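Local atomic coordinates of CELL WALL surface anchor family protein (Streptococcus pneumoniae, PDB entry 2X9Z), a protein that probably forms the backbone of the pneumococcal pilus, as the repeating subunit RrgB of a surface fibre involved in cell adhesion. Residues S54-E59 / Y229-T234; V68-D73 / G80-T85; T89-K94 / I114-T119; Y215-R220 / G236-K241. The protein carries 1 engineered substitution. All blocks are in the same frame, centred on the assembly; numbering follows the deposited sequence. Where two conformers were deposited one is given.

Contact 1 of 4, residues S54-E59 / Y229-T234; sequences SDRMTE and YQEITT
R56 meets E231 at a single point, where the arginine of strand 50-57 reaches across to the loop that follows strand 226-229. CB of R56 points toward that loop, CG sits beside the backbone N (chi1 -65°), and the chain then bends at chi2 (-68°). CD packs on T89, and NE lies 3.9 Å from OE2 of E231 without being bonded to it. NE is buried and has no hydrogen-bond partner in the model. Beyond CZ the two terminal nitrogens turn to different tasks. NH1 folds back onto its own strand and donates to the carbonyl oxygen of D55 (R56 NH1 to D55 O 3.0 Å); it approaches from above the carbonyl plane, while the oxygen stays in the plane of the guanidinium. NH2 makes the salt bridge, with R56 NH2 to E231 OE2 at 2.8 Å and an N-H...O angle of 158°. The oxygen sits at the guanidinium edge and accepts through its syn lone pair, and the two flat groups are nearly coplanar. E231 itself is exposed, and its own bent chain brings the carboxylate to R56. NH2 also pairs with D92 of strand 90-95. The NH1 bond limits rotation of the guanidinium. E231 and D92 together probably compensate the buried positive charge, in an ionic link from strand 50-57 of one sandwich to the 230-236 loop of the other.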
loop_
_atom_site.group_PDB
_atom_site.type_symbol
_atom_site.label_atom_id
_atom_site.label_comp_id
_atom_site.label_asym_id
_atom_site.label_seq_id
_atom_site.Cartn_x
_atom_site.Cartn_y
_atom_site.Cartn_z
ATOM N N SER A 54 2.222 -1.471 -4.558
ATOM C CA SER A 54 3.081 -0.896 -3.541
ATOM C C SER A 54 2.682 -1.542 -2.210
ATOM O O SER A 54 1.504 -1.580 -1.864
ATOM C CB SER A 54 2.881 0.624 -3.513
ATOM O OG SER A 54 3.723 1.265 -2.573
ATOM N N ASP A 55 3.665 -2.042 -1.467
ATOM C CA ASP A 55 3.408 -2.814 -0.259
ATOM C C ASP A 55 4.362 -2.384 0.861
ATOM O O ASP A 55 5.572 -2.329 0.664
ATOM C CB ASP A 55 3.604 -4.294 -0.601
ATOM C CG ASP A 55 3.077 -5.237 0.453
ATOM O OD1 ASP A 55 2.776 -4.833 1.599
ATOM O OD2 ASP A 55 2.981 -6.433 0.106
ATOM N N ARG A 56 3.821 -2.073 2.035
ATOM C CA ARG A 56 4.653 -1.789 3.207
ATOM C C ARG A 56 4.094 -2.531 4.401
ATOM O O ARG A 56 2.906 -2.847 4.442
ATOM C CB ARG A 56 4.706 -0.292 3.509
ATOM C CG ARG A 56 5.375 0.552 2.431
ATOM C CD ARG A 56 6.881 0.263 2.351
ATOM N NE ARG A 56 7.592 1.160 1.429
ATOM C CZ ARG A 56 7.599 1.034 0.104
ATOM N NH1 ARG A 56 6.914 0.061 -0.476
ATOM N NH2 ARG A 56 8.283 1.894 -0.641
HETATM N N MSE A 57 4.939 -2.814 5.383
HETATM C CA MSE A 57 4.464 -3.573 6.535
HETATM C C MSE A 57 5.013 -3.042 7.850
HETATM O O MSE A 57 6.025 -2.332 7.887
HETATM C CB MSE A 57 4.741 -5.065 6.351
HETATM C CG MSE A 57 6.205 -5.420 6.174
HETATM SE SE MSE A 57 6.405 -7.058 5.112
HETATM C CE MSE A 57 5.984 -6.256 3.381
ATOM N N THR A 58 4.317 -3.364 8.934
ATOM C CA THR A 58 4.669 -2.835 10.252
ATOM C C THR A 58 5.947 -3.493 10.776
ATOM O O THR A 58 6.363 -4.543 10.284
ATOM C CB THR A 58 3.490 -2.955 11.229
ATOM O OG1 THR A 58 3.066 -4.319 11.294
ATOM C CG2 THR A 58 2.320 -2.105 10.726
ATOM N N GLU A 59 6.579 -2.860 11.758
ATOM C CA GLU A 59 7.974 -3.163 12.074
ATOM C C GLU A 59 8.235 -4.569 12.626
ATOM O O GLU A 59 9.366 -5.053 12.562
ATOM C CB GLU A 59 8.566 -2.099 12.999
ATOM C CG GLU A 59 7.969 -2.082 14.383
ATOM C CD GLU A 59 8.728 -1.170 15.333
ATOM O OE1 GLU A 59 9.671 -0.481 14.895
ATOM O OE2 GLU A 59 8.381 -1.142 16.524
ATOM N N TYR A 229 3.115 8.685 -1.264
ATOM C CA TYR A 229 3.578 8.770 0.120
ATOM C C TYR A 229 5.100 8.625 0.148
ATOM O O TYR A 229 5.663 7.643 -0.359
ATOM C CB TYR A 229 2.925 7.689 0.982
ATOM C CG TYR A 229 1.407 7.714 0.964
ATOM C CD1 TYR A 229 0.696 7.039 -0.028
ATOM C CD2 TYR A 229 0.685 8.401 1.941
ATOM C CE1 TYR A 229 -0.689 7.053 -0.053
ATOM C CE2 TYR A 229 -0.706 8.422 1.925
ATOM C CZ TYR A 229 -1.386 7.741 0.929
ATOM O OH TYR A 229 -2.759 7.742 0.915
ATOM N N GLN A 230 5.768 9.621 0.712
ATOM C CA GLN A 230 7.229 9.651 0.737
ATOM C C GLN A 230 7.779 8.664 1.769
ATOM O O GLN A 230 7.120 8.345 2.764
ATOM C CB GLN A 230 7.712 11.067 1.071
ATOM C CG GLN A 230 7.154 12.129 0.145
ATOM C CD GLN A 230 7.499 11.854 -1.298
ATOM O OE1 GLN A 230 6.618 11.658 -2.140
ATOM N NE2 GLN A 230 8.785 11.821 -1.594
ATOM N N GLU A 231 8.998 8.194 1.553
ATOM C CA GLU A 231 9.628 7.330 2.536
ATOM C C GLU A 231 9.768 8.052 3.877
ATOM O O GLU A 231 9.900 9.279 3.923
ATOM C CB GLU A 231 10.991 6.849 2.035
ATOM C CG GLU A 231 10.929 6.000 0.768
ATOM C CD GLU A 231 10.169 4.690 0.957
ATOM O OE1 GLU A 231 10.307 4.039 2.015
ATOM O OE2 GLU A 231 9.436 4.299 0.031
ATOM N N ILE A 232 9.730 7.284 4.963
ATOM C CA ILE A 232 9.846 7.842 6.311
ATOM C C ILE A 232 11.295 8.190 6.627
ATOM O O ILE A 232 12.207 7.408 6.341
ATOM C CB ILE A 232 9.305 6.859 7.391
ATOM C CG1 ILE A 232 7.846 6.501 7.104
ATOM C CG2 ILE A 232 9.496 7.417 8.804
ATOM C CD1 ILE A 232 6.938 7.686 6.925
ATOM N N THR A 233 11.501 9.369 7.207
ATOM C CA THR A 233 12.829 9.810 7.626
ATOM C C THR A 233 12.901 10.092 9.125
ATOM O O THR A 233 13.974 10.011 9.723
ATOM C CB THR A 233 13.273 11.090 6.883
ATOM O OG1 THR A 233 12.391 12.173 7.214
ATOM C CG2 THR A 233 13.267 10.870 5.382
ATOM N N THR A 234 11.757 10.410 9.727
ATOM C CA THR A 234 11.720 10.924 11.094
ATOM C C THR A 234 10.449 10.495 11.817
ATOM O O THR A 234 9.356 10.642 11.282
ATOM C CB THR A 234 11.732 12.468 11.073
ATOM O OG1 THR A 234 12.875 12.937 10.343
ATOM C CG2 THR A 234 11.741 13.036 12.485
#

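Contact 2 of 4, residues V68-D73 / G80-T85; sequences VKVTVD and GDYALT
The carbonyl oxygen of V68 and the hydroxyl of Y82 are tied together by one water, which donates to V68 O at 2.7 Å and lies 2.8 Å from Y82 OH. The same tyrosine meets V70 with its ring. CG1 of V70 stands over the centre of one face, 3.6 Å from the centroid of the Y82 ring and 13° off its normal, a well-centred CH-pi contact. V70 has CG1 between its backbone N and carbonyl carbon (chi1 55°), which directs this methyl at the ring while CG2 turns aside. The two side chains come from opposite directions, each with CB pointing toward the other segment. This is packing between the facing sheets of a beta sandwich in the Cna-B-like family: strand 61-72 belongs to the antiparallel sheet, strand 82-87 is the outermost strand of the mixed one, and the connection runs through the short strand 75-76. At the other end of the contact V68 and L84 reach toward each other tip to tip. CD2 of L84 lies 3.8 Å from CB of V68, and CD1 of L84 approaches CG1 of V68 at 4.2 Å. V70 is buried, whereas V68, Y82 and L84 are only partly so. L77, in the connecting segment, touches both V70 and Y82, and L93 of strand 90-95 touches V68 and Y82.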
loop_
_atom_site.group_PDB
_atom_site.type_symbol
_atom_site.label_atom_id
_atom_site.label_comp_id
_atom_site.label_asym_id
_atom_site.label_seq_id
_atom_site.Cartn_x
_atom_site.Cartn_y
_atom_site.Cartn_z
ATOM N N VAL A 68 10.326 -11.930 -3.802
ATOM C CA VAL A 68 9.181 -11.531 -4.623
ATOM C C VAL A 68 9.146 -12.290 -5.946
ATOM O O VAL A 68 10.136 -12.312 -6.686
ATOM C CB VAL A 68 9.157 -10.008 -4.892
ATOM C CG1 VAL A 68 7.929 -9.626 -5.699
ATOM C CG2 VAL A 68 9.185 -9.235 -3.590
ATOM N N LYS A 69 8.003 -12.914 -6.227
ATOM C CA LYS A 69 7.756 -13.580 -7.502
ATOM C C LYS A 69 6.454 -13.046 -8.091
ATOM O O LYS A 69 5.510 -12.746 -7.362
ATOM C CB LYS A 69 7.632 -15.095 -7.305
ATOM C CG LYS A 69 8.804 -15.756 -6.581
ATOM C CD LYS A 69 9.915 -16.167 -7.528
ATOM C CE LYS A 69 10.876 -17.152 -6.869
ATOM N NZ LYS A 69 11.580 -16.544 -5.719
ATOM N N VAL A 70 6.409 -12.905 -9.409
ATOM C CA VAL A 70 5.206 -12.393 -10.059
ATOM C C VAL A 70 4.833 -13.215 -11.291
ATOM O O VAL A 70 5.687 -13.527 -12.130
ATOM C CB VAL A 70 5.350 -10.890 -10.421
ATOM C CG1 VAL A 70 6.583 -10.644 -11.277
ATOM C CG2 VAL A 70 4.092 -10.374 -11.107
ATOM N N THR A 71 3.552 -13.563 -11.378
ATOM C CA THR A 71 3.017 -14.351 -12.478
ATOM C C THR A 71 1.777 -13.675 -13.049
ATOM O O THR A 71 1.068 -12.952 -12.340
ATOM C CB THR A 71 2.625 -15.787 -12.022
ATOM O OG1 THR A 71 1.625 -15.711 -10.998
ATOM C CG2 THR A 71 3.845 -16.552 -11.505
ATOM N N VAL A 72 1.535 -13.903 -14.334
ATOM C CA VAL A 72 0.258 -13.568 -14.956
ATOM C C VAL A 72 -0.359 -14.868 -15.459
ATOM O O VAL A 72 0.276 -15.609 -16.208
ATOM C CB VAL A 72 0.432 -12.595 -16.129
ATOM C CG1 VAL A 72 -0.913 -12.339 -16.801
ATOM C CG2 VAL A 72 1.071 -11.296 -15.660
ATOM N N ASP A 73 -1.582 -15.163 -15.020
ATOM C CA ASP A 73 -2.237 -16.437 -15.308
ATOM C C ASP A 73 -1.298 -17.612 -15.018
ATOM O O ASP A 73 -1.240 -18.588 -15.762
ATOM C CB ASP A 73 -2.773 -16.479 -16.743
ATOM C CG ASP A 73 -3.967 -15.546 -16.953
ATOM O OD1 ASP A 73 -4.531 -15.035 -15.965
ATOM O OD2 ASP A 73 -4.354 -15.317 -18.112
ATOM N N GLY A 80 12.357 -8.398 -17.849
ATOM C CA GLY A 80 12.100 -7.101 -18.451
ATOM C C GLY A 80 10.637 -6.685 -18.458
ATOM O O GLY A 80 10.303 -5.592 -18.926
ATOM N N ASP A 81 9.762 -7.545 -17.941
ATOM C CA ASP A 81 8.326 -7.265 -17.916
ATOM C C ASP A 81 7.899 -6.399 -16.728
ATOM O O ASP A 81 6.762 -5.926 -16.678
ATOM C CB ASP A 81 7.528 -8.567 -17.860
ATOM C CG ASP A 81 7.630 -9.382 -19.128
ATOM O OD1 ASP A 81 8.076 -8.846 -20.167
ATOM O OD2 ASP A 81 7.248 -10.565 -19.077
ATOM N N TYR A 82 8.783 -6.228 -15.754
ATOM C CA TYR A 82 8.440 -5.476 -14.554
ATOM C C TYR A 82 9.684 -4.858 -13.935
ATOM O O TYR A 82 10.803 -5.279 -14.226
ATOM C CB TYR A 82 7.728 -6.370 -13.523
ATOM C CG TYR A 82 8.566 -7.508 -12.981
ATOM C CD1 TYR A 82 8.714 -8.689 -13.696
ATOM C CD2 TYR A 82 9.184 -7.414 -11.737
ATOM C CE1 TYR A 82 9.469 -9.737 -13.201
ATOM C CE2 TYR A 82 9.947 -8.454 -11.234
ATOM C CZ TYR A 82 10.084 -9.616 -11.970
ATOM O OH TYR A 82 10.833 -10.653 -11.469
ATOM N N ALA A 83 9.472 -3.855 -13.086
ATOM C CA ALA A 83 10.535 -3.214 -12.336
ATOM C C ALA A 83 10.180 -3.318 -10.865
ATOM O O ALA A 83 9.136 -2.824 -10.434
ATOM C CB ALA A 83 10.672 -1.758 -12.739
ATOM N N LEU A 84 11.045 -3.982 -10.109
ATOM C CA LEU A 84 10.850 -4.211 -8.687
ATOM C C LEU A 84 11.863 -3.391 -7.897
ATOM O O LEU A 84 13.059 -3.420 -8.196
ATOM C CB LEU A 84 11.056 -5.697 -8.379
ATOM C CG LEU A 84 11.044 -6.118 -6.908
ATOM C CD1 LEU A 84 9.662 -5.903 -6.309
ATOM C CD2 LEU A 84 11.464 -7.566 -6.766
ATOM N N THR A 85 11.383 -2.680 -6.882
ATOM C CA THR A 85 12.257 -1.974 -5.957
ATOM C C THR A 85 11.927 -2.441 -4.551
ATOM O O THR A 85 10.783 -2.330 -4.103
ATOM C CB THR A 85 12.069 -0.452 -6.038
ATOM O OG1 THR A 85 12.243 -0.018 -7.392
ATOM C CG2 THR A 85 13.090 0.258 -5.154
HETATM O O HOH W 1 11.418 -11.270 -8.763
#

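Contact 3 of 4, residues T89-K94 / I114-T119; sequences TGFDLK and ITYSAT
Strands 90-94 and 114-119 run nearly antiparallel, their axes 10.0 Å apart at closest approach and at 167°, a spacing that is filled by side chains and not bridged by backbone bonds. F91 and Y116 form the main pair, a T-shaped (edge-to-face) stack with centroids 5.1 Å apart and planes at 71°. The phenylalanine presents its edge: F91 CE2 stands over one face of the Y116 ring, displaced from the centre toward the rim, and comes within 3.6 Å of Y116 CD2. Both residues place CG between the backbone N and the carbonyl carbon (chi1 66° for F91), a rotamer that holds each ring over its own main chain and projects it into the space between the strands. I114 lies alongside F91, pointing the other way. Its CG2 methyl lies 4.0 Å from CZ of F91, obliquely to the ring, and its CD1 lies 4.3 Å from CD1 of L93 in a looser apolar touch. All four residues are buried, and the contact is apolar throughout except for the hydroxyl of Y116, which makes a weak hydrogen bond to D55 of strand 50-57. Strand 90-95 belongs to the mixed sheet, strand 110-120 to the antiparallel one, and the contact lies in the interior between the two sheets. Here the F91 ring also meets F63 of strand 61-72, the Y116 ring lies almost parallel to that of Y36 of strand 33-42, and L93 and I114 both rest on V68.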
loop_
_atom_site.group_PDB
_atom_site.type_symbol
_atom_site.label_atom_id
_atom_site.label_comp_id
_atom_site.label_asym_id
_atom_site.label_seq_id
_atom_site.Cartn_x
_atom_site.Cartn_y
_atom_site.Cartn_z
ATOM N N THR A 89 11.170 -2.083 4.443
ATOM C CA THR A 89 9.816 -2.324 4.936
ATOM C C THR A 89 8.826 -2.829 3.883
ATOM O O THR A 89 7.632 -2.922 4.167
ATOM C CB THR A 89 9.228 -1.052 5.598
ATOM O OG1 THR A 89 9.243 0.026 4.654
ATOM C CG2 THR A 89 10.038 -0.664 6.831
ATOM N N GLY A 90 9.303 -3.149 2.683
ATOM C CA GLY A 90 8.414 -3.631 1.639
ATOM C C GLY A 90 8.955 -3.420 0.246
ATOM O O GLY A 90 10.162 -3.420 0.039
ATOM N N PHE A 91 8.061 -3.227 -0.713
ATOM C CA PHE A 91 8.491 -3.164 -2.095
ATOM C C PHE A 91 7.478 -2.452 -2.972
ATOM O O PHE A 91 6.320 -2.242 -2.577
ATOM C CB PHE A 91 8.736 -4.573 -2.640
ATOM C CG PHE A 91 7.486 -5.410 -2.732
ATOM C CD1 PHE A 91 6.702 -5.405 -3.885
ATOM C CD2 PHE A 91 7.085 -6.195 -1.661
ATOM C CE1 PHE A 91 5.542 -6.173 -3.960
ATOM C CE2 PHE A 91 5.932 -6.965 -1.739
ATOM C CZ PHE A 91 5.162 -6.954 -2.889
ATOM N N ASP A 92 7.930 -2.089 -4.164
ATOM C CA ASP A 92 7.069 -1.551 -5.209
ATOM C C ASP A 92 7.379 -2.322 -6.482
ATOM O O ASP A 92 8.546 -2.542 -6.806
ATOM C CB ASP A 92 7.352 -0.063 -5.417
ATOM C CG ASP A 92 7.014 0.768 -4.201
ATOM O OD1 ASP A 92 5.932 1.373 -4.209
ATOM O OD2 ASP A 92 7.822 0.823 -3.243
ATOM N N LEU A 93 6.335 -2.752 -7.188
ATOM C CA LEU A 93 6.495 -3.562 -8.393
ATOM C C LEU A 93 5.617 -2.942 -9.468
ATOM O O LEU A 93 4.407 -2.822 -9.286
ATOM C CB LEU A 93 6.087 -5.021 -8.145
ATOM C CG LEU A 93 6.408 -6.041 -9.252
ATOM C CD1 LEU A 93 6.455 -7.458 -8.690
ATOM C CD2 LEU A 93 5.429 -5.970 -10.427
ATOM N N LYS A 94 6.224 -2.529 -10.574
ATOM C CA LYS A 94 5.474 -1.897 -11.641
ATOM C C LYS A 94 5.698 -2.637 -12.952
ATOM O O LYS A 94 6.813 -3.079 -13.247
ATOM C CB LYS A 94 5.901 -0.441 -11.790
ATOM C CG LYS A 94 7.305 -0.248 -12.321
ATOM C CD LYS A 94 7.499 1.166 -12.821
ATOM C CE LYS A 94 8.052 1.168 -14.227
ATOM N NZ LYS A 94 8.027 2.536 -14.806
ATOM N N ILE A 114 1.329 -11.926 -7.047
ATOM C CA ILE A 114 2.627 -11.553 -6.511
ATOM C C ILE A 114 2.783 -12.272 -5.179
ATOM O O ILE A 114 1.912 -12.182 -4.310
ATOM C CB ILE A 114 2.725 -10.037 -6.275
ATOM C CG1 ILE A 114 2.520 -9.287 -7.592
ATOM C CG2 ILE A 114 4.070 -9.672 -5.624
ATOM C CD1 ILE A 114 2.339 -7.787 -7.408
ATOM N N THR A 115 3.873 -13.012 -5.022
ATOM C CA THR A 115 4.121 -13.726 -3.773
ATOM C C THR A 115 5.436 -13.264 -3.166
ATOM O O THR A 115 6.349 -12.824 -3.877
ATOM C CB THR A 115 4.148 -15.254 -3.977
ATOM O OG1 THR A 115 5.231 -15.607 -4.843
ATOM C CG2 THR A 115 2.853 -15.746 -4.598
ATOM N N TYR A 116 5.530 -13.369 -1.845
ATOM C CA TYR A 116 6.742 -12.998 -1.114
ATOM C C TYR A 116 6.584 -13.457 0.325
ATOM O O TYR A 116 5.517 -13.918 0.719
ATOM C CB TYR A 116 6.966 -11.482 -1.149
ATOM C CG TYR A 116 5.940 -10.700 -0.366
ATOM C CD1 TYR A 116 6.153 -10.385 0.979
ATOM C CD2 TYR A 116 4.753 -10.285 -0.956
ATOM C CE1 TYR A 116 5.214 -9.669 1.716
ATOM C CE2 TYR A 116 3.806 -9.563 -0.232
ATOM C CZ TYR A 116 4.043 -9.264 1.103
ATOM O OH TYR A 116 3.115 -8.557 1.821
ATOM N N SER A 117 7.642 -13.330 1.108
ATOM C CA SER A 117 7.526 -13.664 2.520
ATOM C C SER A 117 8.081 -12.563 3.408
ATOM O O SER A 117 8.794 -11.660 2.942
ATOM C CB SER A 117 8.197 -15.002 2.828
ATOM O OG SER A 117 9.591 -14.944 2.596
ATOM N N ALA A 118 7.726 -12.641 4.688
ATOM C CA ALA A 118 8.260 -11.756 5.711
ATOM C C ALA A 118 8.481 -12.593 6.953
ATOM O O ALA A 118 7.892 -13.655 7.100
ATOM C CB ALA A 118 7.299 -10.625 5.994
ATOM N N THR A 119 9.342 -12.121 7.842
ATOM C CA THR A 119 9.674 -12.872 9.042
ATOM C C THR A 119 9.169 -12.130 10.268
ATOM O O THR A 119 9.432 -10.940 10.427
ATOM C CB THR A 119 11.195 -13.029 9.159
ATOM O OG1 THR A 119 11.690 -13.669 7.982
ATOM C CG2 THR A 119 11.567 -13.866 10.371
#

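Contact 4 of 4, residues Y215-R220 / G236-K241; sequences YKFVER and GEIAVK
The interior of the second beta sandwich, in the part of the chain matched to a Cna-B-like pilin domain, holds the packing of F217 against I238. Strand 215-219 of the three-stranded sheet and strand 237-241 of the four-stranded sheet face each other with axes 8.7 Å apart and run in roughly the same direction, crossing at -21°. I238 meets the ortho carbon of the ring: its CD1 is 3.7 Å from CD2 of F217, while its CG2 is 4.1 Å from that same CD2. The methyl comes at the ring obliquely, and the two side chains are slanted against each other. In I238, CG1 sits beside the backbone N (chi1 -77°), which carries CD1 toward the other strand. CD1 also reaches the main chain, 4.3 Å from the carbonyl oxygen of Y215. Further along, E219 extends OE1 toward CG1 of V240, a doubtful touch because V240 was modelled in two conformers. E219 also packs on K163, and its OE1 lies close to N242 OD1, a polar pair whose nature is undecided. An acidic side chain beside a lysine and an asparagine is consistent with the internal Lys-Asn isopeptide sites known from related pilins. The aromatic and aliphatic packing between facing sheets is that of a Cna-B-like (transthyretin-type, reverse-Ig) sandwich.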
loop_
_atom_site.group_PDB
_atom_site.type_symbol
_atom_site.label_atom_id
_atom_site.label_comp_id
_atom_site.label_asym_id
_atom_site.label_seq_id
_atom_site.Cartn_x
_atom_site.Cartn_y
_atom_site.Cartn_z
ATOM N N TYR A 215 1.241 4.310 12.874
ATOM C CA TYR A 215 0.013 4.786 12.257
ATOM C C TYR A 215 0.263 5.113 10.793
ATOM O O TYR A 215 1.404 5.193 10.347
ATOM C CB TYR A 215 -0.479 6.063 12.939
ATOM C CG TYR A 215 -0.739 5.953 14.424
ATOM C CD1 TYR A 215 -2.010 5.676 14.907
ATOM C CD2 TYR A 215 0.281 6.163 15.342
ATOM C CE1 TYR A 215 -2.253 5.586 16.269
ATOM C CE2 TYR A 215 0.050 6.078 16.703
ATOM C CZ TYR A 215 -1.222 5.792 17.162
ATOM O OH TYR A 215 -1.459 5.713 18.514
ATOM N N LYS A 216 -0.816 5.315 10.051
ATOM C CA LYS A 216 -0.703 5.722 8.656
ATOM C C LYS A 216 -1.808 6.725 8.353
ATOM O O LYS A 216 -2.940 6.549 8.801
ATOM C CB LYS A 216 -0.808 4.505 7.727
ATOM C CG LYS A 216 -2.073 3.666 7.913
ATOM C CD LYS A 216 -2.072 2.388 7.056
ATOM C CE LYS A 216 -3.386 1.623 7.211
ATOM N NZ LYS A 216 -3.391 0.313 6.503
ATOM N N PHE A 217 -1.481 7.784 7.609
ATOM C CA PHE A 217 -2.506 8.673 7.067
ATOM C C PHE A 217 -2.938 8.098 5.724
ATOM O O PHE A 217 -2.118 7.990 4.800
ATOM C CB PHE A 217 -1.982 10.096 6.831
ATOM C CG PHE A 217 -1.764 10.901 8.082
ATOM C CD1 PHE A 217 -2.830 11.488 8.754
ATOM C CD2 PHE A 217 -0.481 11.115 8.560
ATOM C CE1 PHE A 217 -2.619 12.251 9.895
ATOM C CE2 PHE A 217 -0.262 11.876 9.693
ATOM C CZ PHE A 217 -1.331 12.442 10.366
ATOM N N VAL A 218 -4.212 7.743 5.599
ATOM C CA VAL A 218 -4.731 7.241 4.333
ATOM C C VAL A 218 -5.569 8.344 3.688
ATOM O O VAL A 218 -6.600 8.749 4.225
ATOM C CB VAL A 218 -5.584 5.960 4.531
ATOM C CG1 VAL A 218 -5.977 5.372 3.192
ATOM C CG2 VAL A 218 -4.835 4.927 5.382
ATOM N N GLU A 219 -5.108 8.849 2.550
ATOM C CA GLU A 219 -5.816 9.919 1.862
ATOM C C GLU A 219 -7.155 9.420 1.325
ATOM O O GLU A 219 -7.210 8.418 0.605
ATOM C CB GLU A 219 -4.960 10.446 0.713
ATOM C CG GLU A 219 -5.532 11.658 0.004
ATOM C CD GLU A 219 -4.549 12.242 -0.985
ATOM O OE1 GLU A 219 -3.460 12.677 -0.551
ATOM O OE2 GLU A 219 -4.856 12.269 -2.195
ATOM N N ARG A 220 -8.241 10.091 1.693
ATOM C CA ARG A 220 -9.495 9.836 1.002
ATOM C C ARG A 220 -9.363 10.324 -0.444
ATOM O O ARG A 220 -8.861 11.413 -0.694
ATOM C CB ARG A 220 -10.650 10.530 1.711
ATOM C CG ARG A 220 -10.905 10.011 3.134
ATOM C CD ARG A 220 -12.163 10.603 3.731
ATOM N NE ARG A 220 -12.333 10.175 5.114
ATOM C CZ ARG A 220 -13.336 10.556 5.894
ATOM N NH1 ARG A 220 -14.262 11.378 5.421
ATOM N NH2 ARG A 220 -13.409 10.114 7.142
ATOM N N GLY A 236 7.282 10.934 13.835
ATOM C CA GLY A 236 6.421 12.098 13.971
ATOM C C GLY A 236 6.211 12.921 12.709
ATOM O O GLY A 236 5.552 13.951 12.770
ATOM N N GLU A 237 6.752 12.474 11.573
ATOM C CA GLU A 237 6.574 13.180 10.296
ATOM C C GLU A 237 6.196 12.221 9.168
ATOM O O GLU A 237 6.843 11.191 8.973
ATOM C CB GLU A 237 7.847 13.941 9.889
ATOM C CG GLU A 237 8.466 14.840 10.961
ATOM C CD GLU A 237 7.658 16.102 11.264
ATOM O OE1 GLU A 237 6.856 16.544 10.410
ATOM O OE2 GLU A 237 7.840 16.665 12.365
ATOM N N ILE A 238 5.155 12.576 8.424
ATOM C CA ILE A 238 4.756 11.853 7.218
ATOM C C ILE A 238 4.529 12.883 6.118
ATOM O O ILE A 238 3.888 13.911 6.366
ATOM C CB ILE A 238 3.471 11.035 7.454
ATOM C CG1 ILE A 238 3.790 9.761 8.242
ATOM C CG2 ILE A 238 2.755 10.700 6.139
ATOM C CD1 ILE A 238 2.572 8.955 8.624
ATOM N N ALA A 239 5.065 12.626 4.925
ATOM C CA ALA A 239 4.914 13.538 3.794
ATOM C C ALA A 239 4.203 12.841 2.641
ATOM O O ALA A 239 4.451 11.665 2.350
ATOM C CB ALA A 239 6.272 14.066 3.331
ATOM N N VAL A 240 3.315 13.579 1.987
ATOM C CA VAL A 240 2.576 13.068 0.842
ATOM C C VAL A 240 2.641 14.083 -0.296
ATOM O O VAL A 240 2.519 15.292 -0.067
ATOM C CB VAL A 240 1.103 12.801 1.202
ATOM C CG1 VAL A 240 0.357 12.186 0.023
ATOM C CG2 VAL A 240 1.016 11.884 2.415
ATOM N N LYS A 241 2.844 13.594 -1.513
ATOM C CA LYS A 241 2.835 14.441 -2.699
ATOM C C LYS A 241 1.664 14.002 -3.565
ATOM O O LYS A 241 1.582 12.836 -3.940
ATOM C CB LYS A 241 4.160 14.299 -3.453
ATOM C CG LYS A 241 4.244 15.165 -4.699
ATOM C CD LYS A 241 5.685 15.394 -5.140
ATOM C CE LYS A 241 6.300 14.158 -5.776
ATOM N NZ LYS A 241 7.650 14.460 -6.367
#

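Overall arrangement
Contacts 2 and 3 belong to one sandwich and join the same two sheets: contact 3 is fully buried and aromatic, while contact 2 lies farther from the chain's centre, partly open, with a water at its polar side. Contact 4 lies in the interior of the other sandwich, about 20 Å from contact 3 between centres. Contact 1 spans the two sandwiches and is the only one of the four carried by charge. It touches contact 3 through S54, D55 and R56, and contact 4 through Y229 and Q230, Y229 hydrogen-bonding to the backbone N of E219. Contacts 2 to 4 pack sheet against sheet within a sandwich, mainly by apolar groups, and the ionic pair bridges their boundary.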